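Long-range contact in Lmo0325 protein (Listeria monocytogenes EGD-e, PDB 4RYK), which probably binds DNA as a transcriptional regulator of the Rgg type, with a helix-turn-helix domain followed by a helical-repeat domain: residues Y190-C204 against K229-S242. Numbering follows the deposited sequence.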
loop_
_atom_site.group_PDB
_atom_site.type_symbol
_atom_site.label_atom_id
_atom_site.label_comp_id
_atom_site.label_asym_id
_atom_site.label_seq_id
_atom_site.Cartn_x
_atom_site.Cartn_y
_atom_site.Cartn_z
ATOM N N TYR A 190 -15.299 -2.091 -6.720
ATOM C CA TYR A 190 -14.049 -2.200 -7.428
ATOM C C TYR A 190 -13.719 -0.911 -8.215
ATOM O O TYR A 190 -12.600 -0.424 -8.184
ATOM C CB TYR A 190 -14.076 -3.430 -8.355
ATOM C CG TYR A 190 -13.028 -3.334 -9.447
ATOM C CD1 TYR A 190 -11.690 -3.405 -9.131
ATOM C CD2 TYR A 190 -13.379 -3.123 -10.789
ATOM C CE1 TYR A 190 -10.717 -3.263 -10.116
ATOM C CE2 TYR A 190 -12.417 -3.009 -11.786
ATOM C CZ TYR A 190 -11.085 -3.083 -11.446
ATOM O OH TYR A 190 -10.068 -2.924 -12.372
ATOM N N GLU A 191 -14.706 -0.347 -8.890
ATOM C CA GLU A 191 -14.494 0.815 -9.721
ATOM C C GLU A 191 -14.020 2.044 -8.916
ATOM O O GLU A 191 -13.299 2.840 -9.423
ATOM C CB GLU A 191 -15.797 1.139 -10.523
ATOM C CG GLU A 191 -16.066 0.170 -11.678
ATOM C CD GLU A 191 -15.007 0.275 -12.795
ATOM O OE1 GLU A 191 -14.387 1.358 -12.922
ATOM O OE2 GLU A 191 -14.780 -0.712 -13.549
ATOM N N LYS A 192 -14.465 2.193 -7.681
ATOM C CA LYS A 192 -13.949 3.218 -6.759
ATOM C C LYS A 192 -12.572 2.828 -6.240
ATOM O O LYS A 192 -11.593 3.588 -6.312
ATOM C CB LYS A 192 -14.854 3.318 -5.537
ATOM C CG LYS A 192 -16.330 3.481 -5.803
ATOM C CD LYS A 192 -16.568 4.761 -6.583
ATOM C CE LYS A 192 -18.015 4.896 -7.043
ATOM N NZ LYS A 192 -18.915 5.285 -5.920
ATOM N N TYR A 193 -12.488 1.599 -5.763
ATOM C CA TYR A 193 -11.362 1.184 -4.964
ATOM C C TYR A 193 -10.118 0.783 -5.762
ATOM O O TYR A 193 -9.085 0.516 -5.172
ATOM C CB TYR A 193 -11.741 0.034 -4.028
ATOM C CG TYR A 193 -12.576 0.394 -2.838
ATOM C CD1 TYR A 193 -12.033 1.075 -1.774
ATOM C CD2 TYR A 193 -13.928 0.017 -2.747
ATOM C CE1 TYR A 193 -12.785 1.404 -0.655
ATOM C CE2 TYR A 193 -14.702 0.344 -1.613
ATOM C CZ TYR A 193 -14.123 1.032 -0.581
ATOM O OH TYR A 193 -14.815 1.377 0.559
ATOM N N ARG A 194 -10.210 0.722 -7.086
ATOM C CA ARG A 194 -9.076 0.251 -7.861
ATOM C C ARG A 194 -7.958 1.284 -7.793
ATOM O O ARG A 194 -6.841 0.945 -8.065
ATOM C CB ARG A 194 -9.434 -0.021 -9.323
ATOM C CG ARG A 194 -10.020 1.152 -10.083
ATOM C CD ARG A 194 -10.629 0.678 -11.399
ATOM N NE ARG A 194 -9.563 0.564 -12.365
ATOM C CZ ARG A 194 -9.523 1.161 -13.542
ATOM N NH1 ARG A 194 -10.539 1.903 -13.968
ATOM N NH2 ARG A 194 -8.462 0.981 -14.312
ATOM N N TYR A 195 -8.267 2.521 -7.454
ATOM C CA TYR A 195 -7.241 3.527 -7.233
ATOM C C TYR A 195 -6.773 3.607 -5.755
ATOM O O TYR A 195 -6.019 4.497 -5.376
ATOM C CB TYR A 195 -7.702 4.894 -7.784
ATOM C CG TYR A 195 -8.129 4.844 -9.257
ATOM C CD1 TYR A 195 -9.447 4.540 -9.595
ATOM C CD2 TYR A 195 -7.211 5.049 -10.301
ATOM C CE1 TYR A 195 -9.864 4.470 -10.924
ATOM C CE2 TYR A 195 -7.621 4.999 -11.633
ATOM C CZ TYR A 195 -8.953 4.699 -11.929
ATOM O OH TYR A 195 -9.420 4.600 -13.216
ATOM N N TYR A 196 -7.251 2.707 -4.911
ATOM C CA TYR A 196 -6.836 2.680 -3.525
ATOM C C TYR A 196 -5.709 1.617 -3.440
ATOM O O TYR A 196 -5.878 0.458 -3.813
ATOM C CB TYR A 196 -8.024 2.353 -2.630
ATOM C CG TYR A 196 -7.786 2.304 -1.130
ATOM C CD1 TYR A 196 -6.983 3.240 -0.480
ATOM C CD2 TYR A 196 -8.445 1.370 -0.353
ATOM C CE1 TYR A 196 -6.784 3.175 0.889
ATOM C CE2 TYR A 196 -8.250 1.296 1.000
ATOM C CZ TYR A 196 -7.431 2.200 1.621
ATOM O OH TYR A 196 -7.277 2.087 2.982
ATOM N N ASP A 197 -4.529 2.029 -3.023
ATOM C CA ASP A 197 -3.404 1.092 -2.974
ATOM C C ASP A 197 -3.783 -0.200 -2.276
ATOM O O ASP A 197 -3.604 -1.271 -2.842
ATOM C CB ASP A 197 -2.109 1.731 -2.406
ATOM C CG ASP A 197 -2.242 2.252 -0.992
ATOM O OD1 ASP A 197 -3.295 2.234 -0.333
ATOM O OD2 ASP A 197 -1.215 2.736 -0.520
ATOM N N ARG A 198 -4.411 -0.113 -1.117
ATOM C CA ARG A 198 -4.761 -1.335 -0.376
ATOM C C ARG A 198 -5.916 -2.099 -1.014
ATOM O O ARG A 198 -5.931 -3.323 -1.006
ATOM C CB ARG A 198 -5.068 -1.003 1.092
ATOM C CG ARG A 198 -3.760 -0.720 1.834
ATOM C CD ARG A 198 -3.948 -0.070 3.174
ATOM N NE ARG A 198 -2.655 0.384 3.643
ATOM C CZ ARG A 198 -2.454 1.265 4.609
ATOM N NH1 ARG A 198 -3.468 1.750 5.289
ATOM N NH2 ARG A 198 -1.220 1.659 4.905
ATOM N N GLY A 199 -6.876 -1.387 -1.571
ATOM C CA GLY A 199 -8.041 -2.033 -2.104
ATOM C C GLY A 199 -7.681 -2.706 -3.380
ATOM O O GLY A 199 -8.156 -3.774 -3.683
ATOM N N ARG A 200 -6.817 -2.077 -4.146
ATOM C CA ARG A 200 -6.409 -2.662 -5.406
ATOM C C ARG A 200 -5.847 -4.074 -5.254
ATOM O O ARG A 200 -6.196 -4.980 -6.006
ATOM C CB ARG A 200 -5.446 -1.726 -6.106
ATOM C CG ARG A 200 -4.719 -2.324 -7.278
ATOM C CD ARG A 200 -4.037 -1.241 -8.074
ATOM N NE ARG A 200 -3.007 -0.560 -7.322
ATOM C CZ ARG A 200 -3.019 0.712 -7.015
ATOM N NH1 ARG A 200 -4.046 1.437 -7.308
ATOM N NH2 ARG A 200 -2.011 1.247 -6.342
ATOM N N LEU A 201 -5.017 -4.302 -4.271
ATOM C CA LEU A 201 -4.412 -5.617 -4.112
ATOM C C LEU A 201 -5.428 -6.658 -3.612
ATOM O O LEU A 201 -5.383 -7.813 -3.996
ATOM C CB LEU A 201 -3.237 -5.558 -3.109
ATOM C CG LEU A 201 -2.064 -4.609 -3.493
ATOM C CD1 LEU A 201 -0.958 -4.585 -2.408
ATOM C CD2 LEU A 201 -1.459 -5.014 -4.829
ATOM N N LEU A 202 -6.336 -6.244 -2.754
ATOM C CA LEU A 202 -7.451 -7.130 -2.347
ATOM C C LEU A 202 -8.317 -7.507 -3.531
ATOM O O LEU A 202 -8.644 -8.659 -3.707
ATOM C CB LEU A 202 -8.282 -6.405 -1.348
ATOM C CG LEU A 202 -9.442 -7.211 -0.783
ATOM C CD1 LEU A 202 -8.938 -8.354 0.085
ATOM C CD2 LEU A 202 -10.353 -6.271 0.028
ATOM N N PHE A 203 -8.661 -6.549 -4.407
ATOM C CA PHE A 203 -9.399 -6.948 -5.590
ATOM C C PHE A 203 -8.602 -7.888 -6.494
ATOM O O PHE A 203 -9.170 -8.841 -7.019
ATOM C CB PHE A 203 -9.938 -5.735 -6.327
ATOM C CG PHE A 203 -11.131 -5.141 -5.651
ATOM C CD1 PHE A 203 -12.379 -5.679 -5.839
ATOM C CD2 PHE A 203 -11.011 -4.060 -4.860
ATOM C CE1 PHE A 203 -13.486 -5.144 -5.223
ATOM C CE2 PHE A 203 -12.114 -3.520 -4.233
ATOM C CZ PHE A 203 -13.344 -4.055 -4.410
ATOM N N CYS A 204 -7.301 -7.630 -6.695
ATOM C CA CYS A 204 -6.479 -8.517 -7.504
ATOM C C CYS A 204 -6.510 -9.936 -7.012
ATOM O O CYS A 204 -6.730 -10.864 -7.778
ATOM C CB CYS A 204 -5.027 -8.072 -7.561
ATOM S SG CYS A 204 -4.737 -6.601 -8.593
ATOM N N LYS A 229 -10.682 -8.310 -15.634
ATOM C CA LYS A 229 -10.701 -7.438 -14.467
ATOM C C LYS A 229 -9.419 -7.518 -13.688
ATOM O O LYS A 229 -8.968 -6.529 -13.144
ATOM C CB LYS A 229 -11.804 -7.806 -13.493
ATOM C CG LYS A 229 -13.207 -7.603 -14.030
ATOM C CD LYS A 229 -13.600 -6.142 -14.140
ATOM C CE LYS A 229 -14.541 -6.043 -15.335
ATOM N NZ LYS A 229 -15.313 -4.826 -15.272
ATOM N N LEU A 230 -8.881 -8.721 -13.567
ATOM C CA LEU A 230 -7.603 -8.904 -12.893
ATOM C C LEU A 230 -6.511 -8.112 -13.667
ATOM O O LEU A 230 -5.695 -7.441 -13.064
ATOM C CB LEU A 230 -7.255 -10.375 -12.832
ATOM C CG LEU A 230 -5.826 -10.658 -12.383
ATOM C CD1 LEU A 230 -5.613 -10.156 -10.987
ATOM C CD2 LEU A 230 -5.555 -12.139 -12.405
ATOM N N LYS A 231 -6.517 -8.208 -14.987
ATOM C CA LYS A 231 -5.595 -7.445 -15.835
ATOM C C LYS A 231 -5.751 -5.955 -15.585
ATOM O O LYS A 231 -4.771 -5.260 -15.273
ATOM C CB LYS A 231 -5.829 -7.692 -17.311
ATOM C CG LYS A 231 -5.419 -9.061 -17.811
ATOM C CD LYS A 231 -3.927 -9.126 -18.069
ATOM C CE LYS A 231 -3.480 -10.420 -18.762
ATOM N NZ LYS A 231 -2.040 -10.293 -19.164
ATOM N N GLU A 232 -6.983 -5.467 -15.678
ATOM C CA GLU A 232 -7.231 -4.054 -15.465
ATOM C C GLU A 232 -6.821 -3.591 -14.078
ATOM O O GLU A 232 -6.140 -2.554 -13.898
ATOM C CB GLU A 232 -8.697 -3.762 -15.684
ATOM C CG GLU A 232 -9.052 -2.298 -15.583
ATOM C CD GLU A 232 -10.565 -2.087 -15.645
ATOM O OE1 GLU A 232 -11.271 -2.265 -14.646
ATOM O OE2 GLU A 232 -11.038 -1.761 -16.717
ATOM N N ALA A 233 -7.242 -4.330 -13.085
ATOM C CA ALA A 233 -6.948 -3.967 -11.694
ATOM C C ALA A 233 -5.431 -3.909 -11.476
ATOM O O ALA A 233 -4.930 -2.966 -10.888
ATOM C CB ALA A 233 -7.574 -4.964 -10.743
ATOM N N SER A 234 -4.707 -4.904 -11.991
ATOM C CA SER A 234 -3.254 -5.008 -11.789
ATOM C C SER A 234 -2.453 -3.946 -12.580
ATOM O O SER A 234 -1.293 -3.687 -12.276
ATOM C CB SER A 234 -2.779 -6.421 -12.114
ATOM O OG SER A 234 -2.932 -6.704 -13.477
ATOM N N GLU A 235 -3.099 -3.324 -13.564
ATOM C CA GLU A 235 -2.465 -2.347 -14.415
ATOM C C GLU A 235 -2.972 -0.964 -14.170
ATOM O O GLU A 235 -2.561 -0.044 -14.832
ATOM C CB GLU A 235 -2.696 -2.705 -15.874
ATOM C CG GLU A 235 -1.895 -3.928 -16.274
ATOM C CD GLU A 235 -2.256 -4.439 -17.655
ATOM O OE1 GLU A 235 -2.740 -3.635 -18.452
ATOM O OE2 GLU A 235 -2.050 -5.627 -17.952
ATOM N N THR A 236 -3.789 -0.812 -13.156
ATOM C CA THR A 236 -4.453 0.437 -12.854
ATOM C C THR A 236 -3.460 1.528 -12.541
ATOM O O THR A 236 -2.549 1.343 -11.732
ATOM C CB THR A 236 -5.458 0.278 -11.690
ATOM O OG1 THR A 236 -6.625 -0.411 -12.170
ATOM C CG2 THR A 236 -5.901 1.633 -11.207
ATOM N N SER A 237 -3.638 2.632 -13.249
ATOM C CA SER A 237 -2.831 3.840 -13.151
ATOM C C SER A 237 -1.312 3.599 -13.205
ATOM O O SER A 237 -0.517 4.348 -12.575
ATOM C CB SER A 237 -3.232 4.583 -11.881
ATOM O OG SER A 237 -2.424 4.158 -10.820
ATOM N N GLY A 238 -0.933 2.560 -13.965
ATOM C CA GLY A 238 0.473 2.143 -14.180
ATOM C C GLY A 238 1.181 1.697 -12.899
ATOM O O GLY A 238 2.401 1.631 -12.852
ATOM N N SER A 239 0.399 1.353 -11.874
ATOM C CA SER A 239 0.922 1.045 -10.523
ATOM C C SER A 239 2.106 0.094 -10.423
ATOM O O SER A 239 2.064 -1.121 -10.916
ATOM C CB SER A 239 -0.215 0.432 -9.648
ATOM O OG SER A 239 -1.231 1.386 -9.427
ATOM N N PHE A 240 3.086 0.575 -9.649
ATOM C CA PHE A 240 4.187 -0.300 -9.264
ATOM C C PHE A 240 3.775 -1.376 -8.282
ATOM O O PHE A 240 4.304 -2.483 -8.379
ATOM C CB PHE A 240 5.419 0.445 -8.769
ATOM C CG PHE A 240 6.041 1.355 -9.795
ATOM C CD1 PHE A 240 5.786 1.209 -11.144
ATOM C CD2 PHE A 240 6.851 2.387 -9.404
ATOM C CE1 PHE A 240 6.327 2.044 -12.079
ATOM C CE2 PHE A 240 7.425 3.233 -10.352
ATOM C CZ PHE A 240 7.133 3.074 -11.683
ATOM N N ASN A 241 2.786 -1.123 -7.414
ATOM C CA ASN A 241 2.592 -2.027 -6.298
ATOM C C ASN A 241 1.906 -3.315 -6.680
ATOM O O ASN A 241 1.766 -4.173 -5.820
ATOM C CB ASN A 241 1.869 -1.359 -5.117
ATOM C CG ASN A 241 0.319 -1.336 -5.257
ATOM O OD1 ASN A 241 -0.241 -1.405 -6.361
ATOM N ND2 ASN A 241 -0.367 -1.221 -4.119
ATOM N N SER A 242 1.518 -3.496 -7.950
ATOM C CA SER A 242 0.702 -4.641 -8.326
ATOM C C SER A 242 1.354 -5.486 -9.376
ATOM O O SER A 242 0.712 -6.343 -10.000
ATOM C CB SER A 242 -0.691 -4.157 -8.762
ATOM O OG SER A 242 -0.565 -3.179 -9.747
#
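Arg200 places CG opposite its backbone N (chi1 168°) and bends at chi3, which turns its guanidinium to Asn241 in the loop that follows helix 229-235. Arg200 NE and NH2 both reach Asn241 OD1 side-on, NE at 3.0 Å and NH2 from above the amide plane; guanidinium and amide planes stand 72° apart. On the other edge, Arg200 NH1 donates to Arg194 O (2.9 Å), while Ser239 OG sits over one face, its own proton given to Thr236 O. Arg194 repeats the grip nearer the surface: bent at chi3, it brings NE and NH2 each to 3.1 Å from Thr236 OG1, which lies in the guanidinium plane. Tyr195 and the Glu232 carboxylate lie over its opposite faces, and Thr236 CG2 rests on the face of the Tyr195 ring. Tyr190 OH donates to the anti lone pair of Glu232 OE1 (2.7 Å), ring and carboxylate nearly coplanar. Farther along the antiparallel helices, Cys204 SG packs on Ala233 CB at 3.9 Å. The contact packs helix 197-216 and the turn before it against the end of helix 220-235 in the C-terminal Rgg domain, of the TPR clan. Asp197 pairs with Arg198 of the second subunit. Arg200's buried charge is probably stabilised by Asn241 OD1 and Arg194 O.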